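Local coordinates for protein putative sugar kinase PH1459 (Pyrococcus horikoshii, PDB 3EWM) that is a putative archaeal sugar kinase of the PfkB family that binds ATP and probably transfers a phosphate from it to a sugar, perhaps fructose, at residues K126-G131 with K146-I151; S51-V56 with W119-E124; I4-E9 with A37-G42; L156-V161 with A248-L253. All blocks are in the same frame, centred on the assembly; numbering follows the deposited sequence.

Interaction 1 of 4, residues K126-G131 with K146-I151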
loop_
_atom_site.group_PDB
_atom_site.type_symbol
_atom_site.label_atom_id
_atom_site.label_comp_id
_atom_site.label_asym_id
_atom_site.label_seq_id
_atom_site.Cartn_x
_atom_site.Cartn_y
_atom_site.Cartn_z
ATOM N N LYS A 126 -8.079 -2.980 -32.088
ATOM C CA LYS A 126 -9.258 -3.659 -32.632
ATOM C C LYS A 126 -10.196 -4.105 -31.516
ATOM O O LYS A 126 -11.417 -4.160 -31.695
ATOM C CB LYS A 126 -8.833 -4.859 -33.472
ATOM C CG LYS A 126 -7.971 -4.499 -34.683
ATOM C CD LYS A 126 -8.726 -3.649 -35.684
ATOM C CE LYS A 126 -7.887 -3.478 -36.951
ATOM N NZ LYS A 126 -8.540 -2.559 -37.918
ATOM N N ILE A 127 -9.600 -4.466 -30.377
ATOM C CA ILE A 127 -10.350 -4.770 -29.167
ATOM C C ILE A 127 -9.789 -3.928 -28.029
ATOM O O ILE A 127 -8.570 -3.815 -27.870
ATOM C CB ILE A 127 -10.284 -6.250 -28.780
ATOM C CG1 ILE A 127 -10.694 -7.140 -29.960
ATOM C CG2 ILE A 127 -11.145 -6.529 -27.503
ATOM C CD1 ILE A 127 -10.674 -8.613 -29.643
ATOM N N VAL A 128 -10.690 -3.329 -27.263
ATOM C CA VAL A 128 -10.320 -2.627 -26.028
ATOM C C VAL A 128 -10.956 -3.327 -24.829
ATOM O O VAL A 128 -12.163 -3.550 -24.772
ATOM C CB VAL A 128 -10.697 -1.131 -26.060
ATOM C CG1 VAL A 128 -10.406 -0.454 -24.719
ATOM C CG2 VAL A 128 -9.941 -0.427 -27.170
ATOM N N ASN A 129 -10.115 -3.675 -23.878
ATOM C CA ASN A 129 -10.536 -4.465 -22.741
ATOM C C ASN A 129 -10.523 -3.607 -21.471
ATOM O O ASN A 129 -9.544 -2.923 -21.183
ATOM C CB ASN A 129 -9.557 -5.630 -22.589
ATOM C CG ASN A 129 -9.720 -6.348 -21.299
ATOM O OD1 ASN A 129 -10.817 -6.790 -20.963
ATOM N ND2 ASN A 129 -8.636 -6.461 -20.550
ATOM N N PHE A 130 -11.622 -3.641 -20.727
ATOM C CA PHE A 130 -11.661 -3.011 -19.409
ATOM C C PHE A 130 -12.457 -3.853 -18.416
ATOM O O PHE A 130 -13.140 -4.822 -18.792
ATOM C CB PHE A 130 -12.124 -1.533 -19.505
ATOM C CG PHE A 130 -13.605 -1.349 -19.709
ATOM C CD1 PHE A 130 -14.362 -0.671 -18.751
ATOM C CD2 PHE A 130 -14.240 -1.811 -20.857
ATOM C CE1 PHE A 130 -15.733 -0.469 -18.944
ATOM C CE2 PHE A 130 -15.609 -1.625 -21.048
ATOM C CZ PHE A 130 -16.351 -0.959 -20.091
ATOM N N GLY A 131 -12.321 -3.523 -17.143
ATOM C CA GLY A 131 -12.928 -4.290 -16.064
ATOM C C GLY A 131 -13.529 -3.285 -15.112
ATOM O O GLY A 131 -13.331 -2.066 -15.284
ATOM N N LYS A 146 -15.445 7.546 -20.621
ATOM C CA LYS A 146 -15.251 8.363 -21.817
ATOM C C LYS A 146 -14.435 7.670 -22.900
ATOM O O LYS A 146 -14.797 7.720 -24.057
ATOM C CB LYS A 146 -14.665 9.722 -21.443
ATOM C CG LYS A 146 -15.714 10.570 -20.744
ATOM C CD LYS A 146 -15.250 11.981 -20.472
ATOM C CE LYS A 146 -16.440 12.792 -19.980
ATOM N NZ LYS A 146 -16.898 12.325 -18.639
ATOM N N VAL A 147 -13.356 6.999 -22.524
ATOM C CA VAL A 147 -12.551 6.271 -23.510
ATOM C C VAL A 147 -13.405 5.244 -24.258
ATOM O O VAL A 147 -13.435 5.204 -25.499
ATOM C CB VAL A 147 -11.314 5.616 -22.851
ATOM C CG1 VAL A 147 -10.569 4.740 -23.843
ATOM C CG2 VAL A 147 -10.378 6.681 -22.279
ATOM N N ILE A 148 -14.123 4.439 -23.485
ATOM C CA ILE A 148 -14.995 3.405 -24.020
ATOM C C ILE A 148 -16.092 3.993 -24.916
ATOM O O ILE A 148 -16.292 3.524 -26.020
ATOM C CB ILE A 148 -15.608 2.563 -22.869
ATOM C CG1 ILE A 148 -14.496 1.983 -21.972
ATOM C CG2 ILE A 148 -16.537 1.467 -23.412
ATOM C CD1 ILE A 148 -13.366 1.215 -22.713
ATOM N N LYS A 149 -16.777 5.031 -24.443
ATOM C CA LYS A 149 -17.773 5.713 -25.272
ATOM C C LYS A 149 -17.171 6.259 -26.567
ATOM O O LYS A 149 -17.785 6.156 -27.625
ATOM C CB LYS A 149 -18.479 6.812 -24.476
ATOM C CG LYS A 149 -19.283 6.247 -23.309
ATOM C CD LYS A 149 -20.012 7.302 -22.512
ATOM C CE LYS A 149 -20.830 6.633 -21.375
ATOM N NZ LYS A 149 -21.234 7.532 -20.279
ATOM N N LYS A 150 -15.967 6.816 -26.486
ATOM C CA LYS A 150 -15.291 7.375 -27.664
ATOM C C LYS A 150 -15.036 6.315 -28.736
ATOM O O LYS A 150 -15.216 6.580 -29.933
ATOM C CB LYS A 150 -13.948 8.001 -27.268
ATOM C CG LYS A 150 -13.316 8.819 -28.376
ATOM C CD LYS A 150 -11.843 8.533 -28.486
ATOM C CE LYS A 150 -11.503 7.551 -29.581
ATOM N NZ LYS A 150 -11.481 8.235 -30.911
ATOM N N ILE A 151 -14.606 5.128 -28.310
ATOM C CA ILE A 151 -14.248 4.058 -29.254
ATOM C C ILE A 151 -15.376 3.107 -29.635
ATOM O O ILE A 151 -15.205 2.294 -30.544
ATOM C CB ILE A 151 -13.101 3.167 -28.750
ATOM C CG1 ILE A 151 -13.492 2.489 -27.443
ATOM C CG2 ILE A 151 -11.798 3.931 -28.661
ATOM C CD1 ILE A 151 -12.862 1.141 -27.283
#
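Ile148 sets its CG1 over the centre of one face of the Phe130 ring. Ile148 CG1 stands 3.8 Å from the Phe130 ring centroid and only 6° off the ring normal, a CH-pi contact centred on the ring rather than on its rim. Ile148 CD1 lies over the same face, toward its CD2 side, 3.7 Å from Phe130 CD2. With chi1 at 77°, Phe130 CG sits between its own backbone N and carbonyl carbon, which turns the ring up from strand 127-131 to meet the helix. The same methyl reaches Val128, whose CG1 lies 3.9 Å from Ile148 CD1.

This is the packing of a beta-alpha-beta crossover: strand 127-131, helix 140-151 and strand 156-160, the two strands parallel neighbours in the sheet. The segment axes come within 10.3 Å and run nearly antiparallel, at 152°. Ile148 bridges Val128 and Phe130, and Ile151, a turn on, meets Val128 alone, crossing it obliquely. The fit is tight: Ile151 CD1 is 3.3 Å from Val128 CG2 and 3.4 Å from Val128 CB. A chi2 well off a staggered value on Ile151 fits that crowding. The Phe159 ring, inclined to that of Phe130, meets it, while Ile157 of the next strand touches both isoleucines. Replacing Phe130 by an alanine would probably open a gap under Ile148 CG1 and deprive Phe159 of its aromatic neighbour. Asn129 points away from the helix; its ND2 is hydrogen-bonded to Ser6 OG and its side chain touches Met250.

Interaction 2 of 4, residues S51-V56 with W119-E124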
loop_
_atom_site.group_PDB
_atom_site.type_symbol
_atom_site.label_atom_id
_atom_site.label_comp_id
_atom_site.label_asym_id
_atom_site.label_seq_id
_atom_site.Cartn_x
_atom_site.Cartn_y
_atom_site.Cartn_z
ATOM N N SER A 51 -1.372 -3.728 -25.608
ATOM C CA SER A 51 -1.033 -2.441 -25.018
ATOM C C SER A 51 -1.859 -2.253 -23.771
ATOM O O SER A 51 -3.032 -2.625 -23.726
ATOM C CB SER A 51 -1.371 -1.288 -25.970
ATOM O OG SER A 51 -0.522 -1.270 -27.087
ATOM N N LEU A 52 -1.248 -1.669 -22.753
ATOM C CA LEU A 52 -1.954 -1.388 -21.533
ATOM C C LEU A 52 -1.958 0.102 -21.269
ATOM O O LEU A 52 -0.921 0.763 -21.293
ATOM C CB LEU A 52 -1.331 -2.150 -20.357
ATOM C CG LEU A 52 -1.938 -1.868 -18.975
ATOM C CD1 LEU A 52 -3.389 -2.375 -18.883
ATOM C CD2 LEU A 52 -1.057 -2.514 -17.917
ATOM N N ILE A 53 -3.148 0.623 -21.043
ATOM C CA ILE A 53 -3.310 2.001 -20.644
ATOM C C ILE A 53 -3.632 1.999 -19.173
ATOM O O ILE A 53 -4.631 1.425 -18.732
ATOM C CB ILE A 53 -4.421 2.692 -21.451
ATOM C CG1 ILE A 53 -3.959 2.871 -22.903
ATOM C CG2 ILE A 53 -4.832 4.056 -20.781
ATOM C CD1 ILE A 53 -5.101 2.839 -23.882
ATOM N N SER A 54 -2.765 2.643 -18.408
ATOM C CA SER A 54 -2.913 2.692 -16.984
ATOM C C SER A 54 -2.084 3.839 -16.432
ATOM O O SER A 54 -1.571 4.685 -17.187
ATOM C CB SER A 54 -2.503 1.367 -16.343
ATOM O OG SER A 54 -2.967 1.346 -15.008
ATOM N N LYS A 55 -1.954 3.869 -15.111
ATOM C CA LYS A 55 -1.238 4.949 -14.481
ATOM C C LYS A 55 -0.610 4.381 -13.236
ATOM O O LYS A 55 -1.277 3.688 -12.454
ATOM C CB LYS A 55 -2.195 6.101 -14.129
ATOM C CG LYS A 55 -1.500 7.454 -14.009
ATOM C CD LYS A 55 -2.515 8.559 -13.846
ATOM C CE LYS A 55 -1.844 9.910 -13.651
ATOM N NZ LYS A 55 -2.847 11.007 -13.559
ATOM N N VAL A 56 0.683 4.641 -13.080
ATOM C CA VAL A 56 1.415 4.191 -11.885
ATOM C C VAL A 56 2.025 5.419 -11.229
ATOM O O VAL A 56 1.985 6.519 -11.792
ATOM C CB VAL A 56 2.525 3.152 -12.236
ATOM C CG1 VAL A 56 1.910 1.846 -12.741
ATOM C CG2 VAL A 56 3.498 3.713 -13.270
ATOM N N TRP A 119 -4.477 8.318 -27.020
ATOM C CA TRP A 119 -5.589 8.136 -27.937
ATOM C C TRP A 119 -5.172 7.412 -29.187
ATOM O O TRP A 119 -5.985 6.776 -29.837
ATOM C CB TRP A 119 -6.187 9.486 -28.276
ATOM C CG TRP A 119 -6.764 10.108 -27.074
ATOM C CD1 TRP A 119 -6.261 11.164 -26.375
ATOM C CD2 TRP A 119 -7.948 9.702 -26.401
ATOM N NE1 TRP A 119 -7.068 11.450 -25.309
ATOM C CE2 TRP A 119 -8.114 10.563 -25.299
ATOM C CE3 TRP A 119 -8.890 8.690 -26.619
ATOM C CZ2 TRP A 119 -9.192 10.446 -24.414
ATOM C CZ3 TRP A 119 -9.955 8.576 -25.744
ATOM C CH2 TRP A 119 -10.103 9.455 -24.660
ATOM N N ASP A 120 -3.894 7.490 -29.517
ATOM C CA ASP A 120 -3.377 6.752 -30.650
ATOM C C ASP A 120 -3.492 5.261 -30.398
ATOM O O ASP A 120 -3.952 4.515 -31.254
ATOM C CB ASP A 120 -1.930 7.119 -30.910
ATOM C CG ASP A 120 -1.788 8.346 -31.782
ATOM O OD1 ASP A 120 -2.814 8.922 -32.247
ATOM O OD2 ASP A 120 -0.627 8.713 -32.016
ATOM N N ILE A 121 -3.073 4.837 -29.215
ATOM C CA ILE A 121 -3.208 3.435 -28.825
ATOM C C ILE A 121 -4.673 2.982 -28.845
ATOM O O ILE A 121 -4.994 1.942 -29.443
ATOM C CB ILE A 121 -2.529 3.161 -27.447
ATOM C CG1 ILE A 121 -1.012 3.248 -27.602
ATOM C CG2 ILE A 121 -2.943 1.779 -26.896
ATOM C CD1 ILE A 121 -0.234 3.353 -26.291
ATOM N N VAL A 122 -5.562 3.756 -28.226
ATOM C CA VAL A 122 -6.977 3.368 -28.207
ATOM C C VAL A 122 -7.577 3.331 -29.634
ATOM O O VAL A 122 -8.387 2.461 -29.940
ATOM C CB VAL A 122 -7.864 4.197 -27.213
ATOM C CG1 VAL A 122 -7.039 4.788 -26.061
ATOM C CG2 VAL A 122 -8.677 5.270 -27.913
ATOM N N GLU A 123 -7.163 4.250 -30.503
ATOM C CA GLU A 123 -7.681 4.251 -31.874
ATOM C C GLU A 123 -7.122 3.117 -32.731
ATOM O O GLU A 123 -7.779 2.659 -33.670
ATOM C CB GLU A 123 -7.492 5.608 -32.547
ATOM C CG GLU A 123 -8.501 6.649 -32.041
ATOM C CD GLU A 123 -8.498 7.945 -32.828
ATOM O OE1 GLU A 123 -7.613 8.150 -33.688
ATOM O OE2 GLU A 123 -9.400 8.777 -32.571
ATOM N N GLU A 124 -5.925 2.651 -32.390
ATOM C CA GLU A 124 -5.302 1.552 -33.101
ATOM C C GLU A 124 -5.959 0.218 -32.745
ATOM O O GLU A 124 -6.026 -0.696 -33.573
ATOM C CB GLU A 124 -3.802 1.495 -32.785
ATOM C CG GLU A 124 -3.031 0.514 -33.665
ATOM C CD GLU A 124 -1.567 0.355 -33.282
ATOM O OE1 GLU A 124 -1.057 1.163 -32.455
ATOM O OE2 GLU A 124 -0.920 -0.581 -33.824
#
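Ile121 turns its CG2 branch anti to the backbone N, with CG1 beside that nitrogen at chi1 -70°, and so presents the CG2 methyl to strand 49-57. Ile53 has the same chi1, and an extended chi2 carries its CD1 out to the helix. That one strand methyl touches two helix residues: Ile53 CD1 is 3.9 Å from Ile121 CG2 and 3.5 Å from Val122 CG1. The two isoleucine side chains run alongside one another with opposite headings, whereas Ile53 and Val122 meet at about a right angle. Val122 has a chi1 of -25°, close to eclipsed, a mild strain in the residue that also packs on Ile151 of helix 140-151.

The Ile121 CG2 methyl has a second neighbour on the strand, Ser51, whose CB lies 3.6 Å away. Ser51 thus offers the helix mainly its carbon, while its hydroxyl is hydrogen-bonded to Asp75 OD2. Everything that crosses this contact is apolar, and the four touching residues are buried.

The segment axes approach to 9.5 Å at 139°. Helix 119-124 leads directly into strand 127-131, which is separated from strand 49-57 in the sheet by strand 3-7, and Ile53 also touches Ile7 there. A short helix lying over parallel strands beside helix 140-151 is a piece of the layered alpha/beta core of the ribokinase-like fold.

Interaction 3 of 4, residues I4-E9 with A37-G42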
loop_
_atom_site.group_PDB
_atom_site.type_symbol
_atom_site.label_atom_id
_atom_site.label_comp_id
_atom_site.label_asym_id
_atom_site.label_seq_id
_atom_site.Cartn_x
_atom_site.Cartn_y
_atom_site.Cartn_z
ATOM N N ILE A 4 -4.705 -5.517 -29.292
ATOM C CA ILE A 4 -5.663 -5.505 -28.201
ATOM C C ILE A 4 -5.163 -4.579 -27.093
ATOM O O ILE A 4 -4.059 -4.751 -26.572
ATOM C CB ILE A 4 -5.941 -6.918 -27.668
ATOM C CG1 ILE A 4 -6.545 -7.781 -28.795
ATOM C CG2 ILE A 4 -6.868 -6.836 -26.451
ATOM C CD1 ILE A 4 -6.676 -9.269 -28.470
ATOM N N ALA A 5 -5.960 -3.574 -26.761
ATOM C CA ALA A 5 -5.582 -2.616 -25.718
ATOM C C ALA A 5 -6.386 -2.910 -24.481
ATOM O O ALA A 5 -7.605 -3.081 -24.550
ATOM C CB ALA A 5 -5.816 -1.187 -26.165
ATOM N N SER A 6 -5.711 -2.969 -23.346
ATOM C CA SER A 6 -6.407 -3.076 -22.081
ATOM C C SER A 6 -6.275 -1.769 -21.328
ATOM O O SER A 6 -5.257 -1.072 -21.423
ATOM C CB SER A 6 -5.867 -4.237 -21.257
ATOM O OG SER A 6 -6.001 -5.450 -21.978
ATOM N N ILE A 7 -7.326 -1.406 -20.618
ATOM C CA ILE A 7 -7.302 -0.169 -19.863
ATOM C C ILE A 7 -7.861 -0.406 -18.489
ATOM O O ILE A 7 -8.932 -0.983 -18.332
ATOM C CB ILE A 7 -8.016 1.034 -20.592
ATOM C CG1 ILE A 7 -7.959 2.301 -19.723
ATOM C CG2 ILE A 7 -9.461 0.693 -21.021
ATOM C CD1 ILE A 7 -8.525 3.551 -20.405
ATOM N N GLY A 8 -7.121 0.040 -17.486
ATOM C CA GLY A 8 -7.598 -0.039 -16.115
ATOM C C GLY A 8 -6.440 -0.197 -15.147
ATOM O O GLY A 8 -5.335 0.274 -15.407
ATOM N N GLU A 9 -6.711 -0.901 -14.054
ATOM C CA GLU A 9 -5.830 -0.968 -12.919
ATOM C C GLU A 9 -4.545 -1.735 -13.239
ATOM O O GLU A 9 -4.573 -2.804 -13.859
ATOM C CB GLU A 9 -6.556 -1.558 -11.695
ATOM C CG GLU A 9 -6.930 -3.000 -11.780
ATOM C CD GLU A 9 -8.241 -3.269 -12.497
ATOM O OE1 GLU A 9 -8.734 -2.390 -13.241
ATOM O OE2 GLU A 9 -8.749 -4.406 -12.341
ATOM N N ALA A 37 -3.951 -5.657 -16.751
ATOM C CA ALA A 37 -2.533 -5.938 -16.959
ATOM C C ALA A 37 -2.346 -7.431 -17.194
ATOM O O ALA A 37 -1.579 -7.837 -18.066
ATOM C CB ALA A 37 -1.738 -5.500 -15.774
ATOM N N ASN A 38 -3.036 -8.249 -16.398
ATOM C CA ASN A 38 -2.875 -9.693 -16.521
ATOM C C ASN A 38 -3.375 -10.167 -17.869
ATOM O O ASN A 38 -2.780 -11.043 -18.483
ATOM C CB ASN A 38 -3.607 -10.450 -15.407
ATOM C CG ASN A 38 -3.250 -9.956 -14.007
ATOM O OD1 ASN A 38 -2.206 -9.352 -13.789
ATOM N ND2 ASN A 38 -4.146 -10.202 -13.049
ATOM N N VAL A 39 -4.494 -9.601 -18.309
ATOM C CA VAL A 39 -5.048 -9.932 -19.613
ATOM C C VAL A 39 -4.089 -9.454 -20.715
ATOM O O VAL A 39 -3.837 -10.164 -21.684
ATOM C CB VAL A 39 -6.436 -9.301 -19.830
ATOM C CG1 VAL A 39 -6.913 -9.559 -21.277
ATOM C CG2 VAL A 39 -7.447 -9.871 -18.851
ATOM N N ALA A 40 -3.548 -8.256 -20.534
ATOM C CA ALA A 40 -2.614 -7.688 -21.512
ATOM C C ALA A 40 -1.407 -8.595 -21.684
ATOM O O ALA A 40 -0.967 -8.826 -22.807
ATOM C CB ALA A 40 -2.162 -6.294 -21.092
ATOM N N VAL A 41 -0.876 -9.106 -20.574
ATOM C CA VAL A 41 0.238 -10.060 -20.632
ATOM C C VAL A 41 -0.195 -11.363 -21.331
ATOM O O VAL A 41 0.521 -11.873 -22.193
ATOM C CB VAL A 41 0.829 -10.314 -19.216
ATOM C CG1 VAL A 41 1.768 -11.538 -19.192
ATOM C CG2 VAL A 41 1.534 -9.060 -18.723
ATOM N N GLY A 42 -1.375 -11.866 -20.987
ATOM C CA GLY A 42 -1.923 -13.056 -21.650
ATOM C C GLY A 42 -2.016 -12.891 -23.154
ATOM O O GLY A 42 -1.568 -13.755 -23.899
#
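Ser6 has the most surface buried here, and it meets helix 35-45 through its hydroxyl rather than through carbon. With OG beside the backbone N at chi1 -58°, Ser6 OG comes to 4.0 Å from Ala40 CB and 4.3 Å from Val39 CG1. These are loose van der Waals approaches. The polar need of Ser6 OG is met within the sheet, where Asn129 ND2 of the adjacent strand hydrogen-bonds to it, which fixes where the hydroxyl lies under the helix.

Small residues let the chains come close: the CA atoms of Ser6 and Ala40 are 6.0 Å apart. Ala37, one turn earlier in the helix, is covered by Glu9, just past the end of strand 3-7. The meeting there is between backbones, with Glu9 O 4.1 Å from Ala37 N, too far for a bond. Glu9 O is buried with no partner in the model, although the nearby amino-terminal turn of the helix may stabilise it electrostatically.

Val39 also touches Asn129, and its side chain lies about 7 Å from that of the ATP-binding Lys190. Strand 3-7, helix 35-45 and the parallel strand 49-57 form a beta-alpha-beta unit interrupted by strands 11-16 and 27-33 of the smaller sheet, consistent with the beta lid of ribokinase-like kinases.

Interaction 4 of 4, residues L156-V161 with A248-L253; sequences LIAFDV and AFMAAL
The flat peptide joining Phe159 to Asp160 has the terminal methyl of Met250 over one face: Met250 CE is 3.7 Å from Asp160 N and 3.8 Å from Phe159 C, and stands above the plane. The Phe159 side chain leaves the strand in the direction away from the helix. The carboxylate of Asp160 makes a weak hydrogen bond through OD1 to Asn162 N, and a long, weak ion pair to Lys190, which binds ATP.

Met250, modelled as selenomethionine, is the sole bridge from its helix segment. Its chain bends at chi2 (52°) and chi3 (132°), which brings CE down into the dip between the two strand residues turned toward it. There Asp160 CB lies 3.9 Å from Met250 CE and Ala158 CB 4.1 Å from it.

Helix 245-259 lies on the opposite side of the central sheet from helix 140-151, as in the layered ribokinase-like fold. Segment axes are 10.7 Å apart and almost antiparallel, at 165°. This spacing is spanned by one long side chain against a methyl, a CB and bare backbone. Next to Met250 in the helix, Phe249 packs on Lys190 and Thr215, both ATP-binding residues, while Leu253 reaches Ile188 and Leu211.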
loop_
_atom_site.group_PDB
_atom_site.type_symbol
_atom_site.label_atom_id
_atom_site.label_comp_id
_atom_site.label_asym_id
_atom_site.label_seq_id
_atom_site.Cartn_x
_atom_site.Cartn_y
_atom_site.Cartn_z
ATOM N N LEU A 156 -13.969 -3.269 -30.962
ATOM C CA LEU A 156 -14.737 -4.110 -30.060
ATOM C C LEU A 156 -14.368 -3.803 -28.602
ATOM O O LEU A 156 -13.200 -3.584 -28.270
ATOM C CB LEU A 156 -14.491 -5.589 -30.363
ATOM C CG LEU A 156 -14.937 -6.045 -31.743
ATOM C CD1 LEU A 156 -14.585 -7.497 -31.983
ATOM C CD2 LEU A 156 -16.447 -5.806 -31.908
ATOM N N ILE A 157 -15.382 -3.783 -27.753
ATOM C CA ILE A 157 -15.214 -3.477 -26.354
ATOM C C ILE A 157 -15.468 -4.736 -25.548
ATOM O O ILE A 157 -16.474 -5.411 -25.734
ATOM C CB ILE A 157 -16.185 -2.344 -25.919
ATOM C CG1 ILE A 157 -15.854 -1.052 -26.668
ATOM C CG2 ILE A 157 -16.149 -2.143 -24.411
ATOM C CD1 ILE A 157 -17.015 -0.104 -26.731
ATOM N N ALA A 158 -14.545 -5.050 -24.655
ATOM C CA ALA A 158 -14.689 -6.215 -23.788
ATOM C C ALA A 158 -14.629 -5.777 -22.335
ATOM O O ALA A 158 -13.791 -4.947 -21.955
ATOM C CB ALA A 158 -13.599 -7.251 -24.101
ATOM N N PHE A 159 -15.530 -6.333 -21.524
ATOM C CA PHE A 159 -15.680 -5.916 -20.147
ATOM C C PHE A 159 -15.758 -7.148 -19.254
ATOM O O PHE A 159 -16.614 -7.995 -19.446
ATOM C CB PHE A 159 -16.931 -5.037 -20.001
ATOM C CG PHE A 159 -17.151 -4.504 -18.598
ATOM C CD1 PHE A 159 -16.289 -3.563 -18.051
ATOM C CD2 PHE A 159 -18.215 -4.953 -17.830
ATOM C CE1 PHE A 159 -16.498 -3.048 -16.774
ATOM C CE2 PHE A 159 -18.435 -4.459 -16.545
ATOM C CZ PHE A 159 -17.570 -3.490 -16.012
ATOM N N ASP A 160 -14.792 -7.262 -18.355
ATOM C CA ASP A 160 -14.797 -8.247 -17.298
ATOM C C ASP A 160 -15.507 -7.573 -16.131
ATOM O O ASP A 160 -15.052 -6.560 -15.611
ATOM C CB ASP A 160 -13.348 -8.603 -16.968
ATOM C CG ASP A 160 -13.215 -9.621 -15.860
ATOM O OD1 ASP A 160 -14.233 -10.175 -15.382
ATOM O OD2 ASP A 160 -12.056 -9.840 -15.454
ATOM N N VAL A 161 -16.656 -8.111 -15.752
ATOM C CA VAL A 161 -17.452 -7.531 -14.686
ATOM C C VAL A 161 -16.609 -7.498 -13.395
ATOM O O VAL A 161 -16.646 -6.520 -12.644
ATOM C CB VAL A 161 -18.785 -8.319 -14.506
ATOM C CG1 VAL A 161 -19.542 -7.839 -13.300
ATOM C CG2 VAL A 161 -19.644 -8.195 -15.789
ATOM N N ALA A 248 -6.280 -15.362 -17.928
ATOM C CA ALA A 248 -5.836 -16.217 -19.030
ATOM C C ALA A 248 -7.008 -16.516 -19.975
ATOM O O ALA A 248 -6.891 -16.383 -21.198
ATOM C CB ALA A 248 -5.266 -17.496 -18.493
ATOM N N PHE A 249 -8.128 -16.928 -19.386
ATOM C CA PHE A 249 -9.342 -17.163 -20.130
ATOM C C PHE A 249 -9.771 -15.914 -20.922
ATOM O O PHE A 249 -10.056 -16.006 -22.111
ATOM C CB PHE A 249 -10.452 -17.639 -19.183
ATOM C CG PHE A 249 -11.805 -17.631 -19.805
ATOM C CD1 PHE A 249 -12.209 -18.679 -20.618
ATOM C CD2 PHE A 249 -12.679 -16.591 -19.569
ATOM C CE1 PHE A 249 -13.470 -18.682 -21.212
ATOM C CE2 PHE A 249 -13.948 -16.581 -20.154
ATOM C CZ PHE A 249 -14.335 -17.637 -20.980
HETATM N N MSE A 250 -9.809 -14.752 -20.267
HETATM C CA MSE A 250 -10.152 -13.508 -20.972
HETATM C C MSE A 250 -9.215 -13.266 -22.149
HETATM O O MSE A 250 -9.663 -12.972 -23.254
HETATM C CB MSE A 250 -10.135 -12.293 -20.020
HETATM C CG MSE A 250 -10.611 -10.990 -20.650
HETATM SE SE MSE A 250 -12.355 -11.149 -21.531
HETATM C CE MSE A 250 -13.235 -9.558 -20.774
ATOM N N ALA A 251 -7.912 -13.368 -21.899
ATOM C CA ALA A 251 -6.928 -13.180 -22.960
ATOM C C ALA A 251 -7.219 -14.094 -24.156
ATOM O O ALA A 251 -7.289 -13.632 -25.288
ATOM C CB ALA A 251 -5.522 -13.412 -22.432
ATOM N N ALA A 252 -7.441 -15.377 -23.870
ATOM C CA ALA A 252 -7.787 -16.354 -24.905
ATOM C C ALA A 252 -9.042 -15.972 -25.667
ATOM O O ALA A 252 -9.122 -16.169 -26.876
ATOM C CB ALA A 252 -7.972 -17.728 -24.289
ATOM N N LEU A 253 -10.045 -15.466 -24.954
ATOM C CA LEU A 253 -11.303 -15.139 -25.592
ATOM C C LEU A 253 -11.104 -14.009 -26.589
ATOM O O LEU A 253 -11.600 -14.062 -27.719
ATOM C CB LEU A 253 -12.350 -14.743 -24.556
ATOM C CG LEU A 253 -13.772 -14.766 -25.106
ATOM C CD1 LEU A 253 -14.228 -16.216 -25.282
ATOM C CD2 LEU A 253 -14.711 -14.023 -24.169
#

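In the fold
All four contacts are buried and join a helix to a parallel strand of the same nine-stranded sheet. Interactions 1 and 2 occupy one face, where helices 140-151 and 119-124 lie side by side. Their helices pack through Val122 and Ile151 and are tied near the surface by the Lys150-Glu123 salt bridge. Interactions 3 and 4 lie on the other face and nearer the chain's centre, helix 35-45 packing on Ala251 of helix 245-259. Chemistry follows place: branched aliphatics dominate interactions 1 and 2, with a ring in the first and a serine carbon in the second, whereas small residues and backbone predominate in interaction 3 and one bent selenomethionine carries interaction 4, both closer to the ATP-binding Lys190.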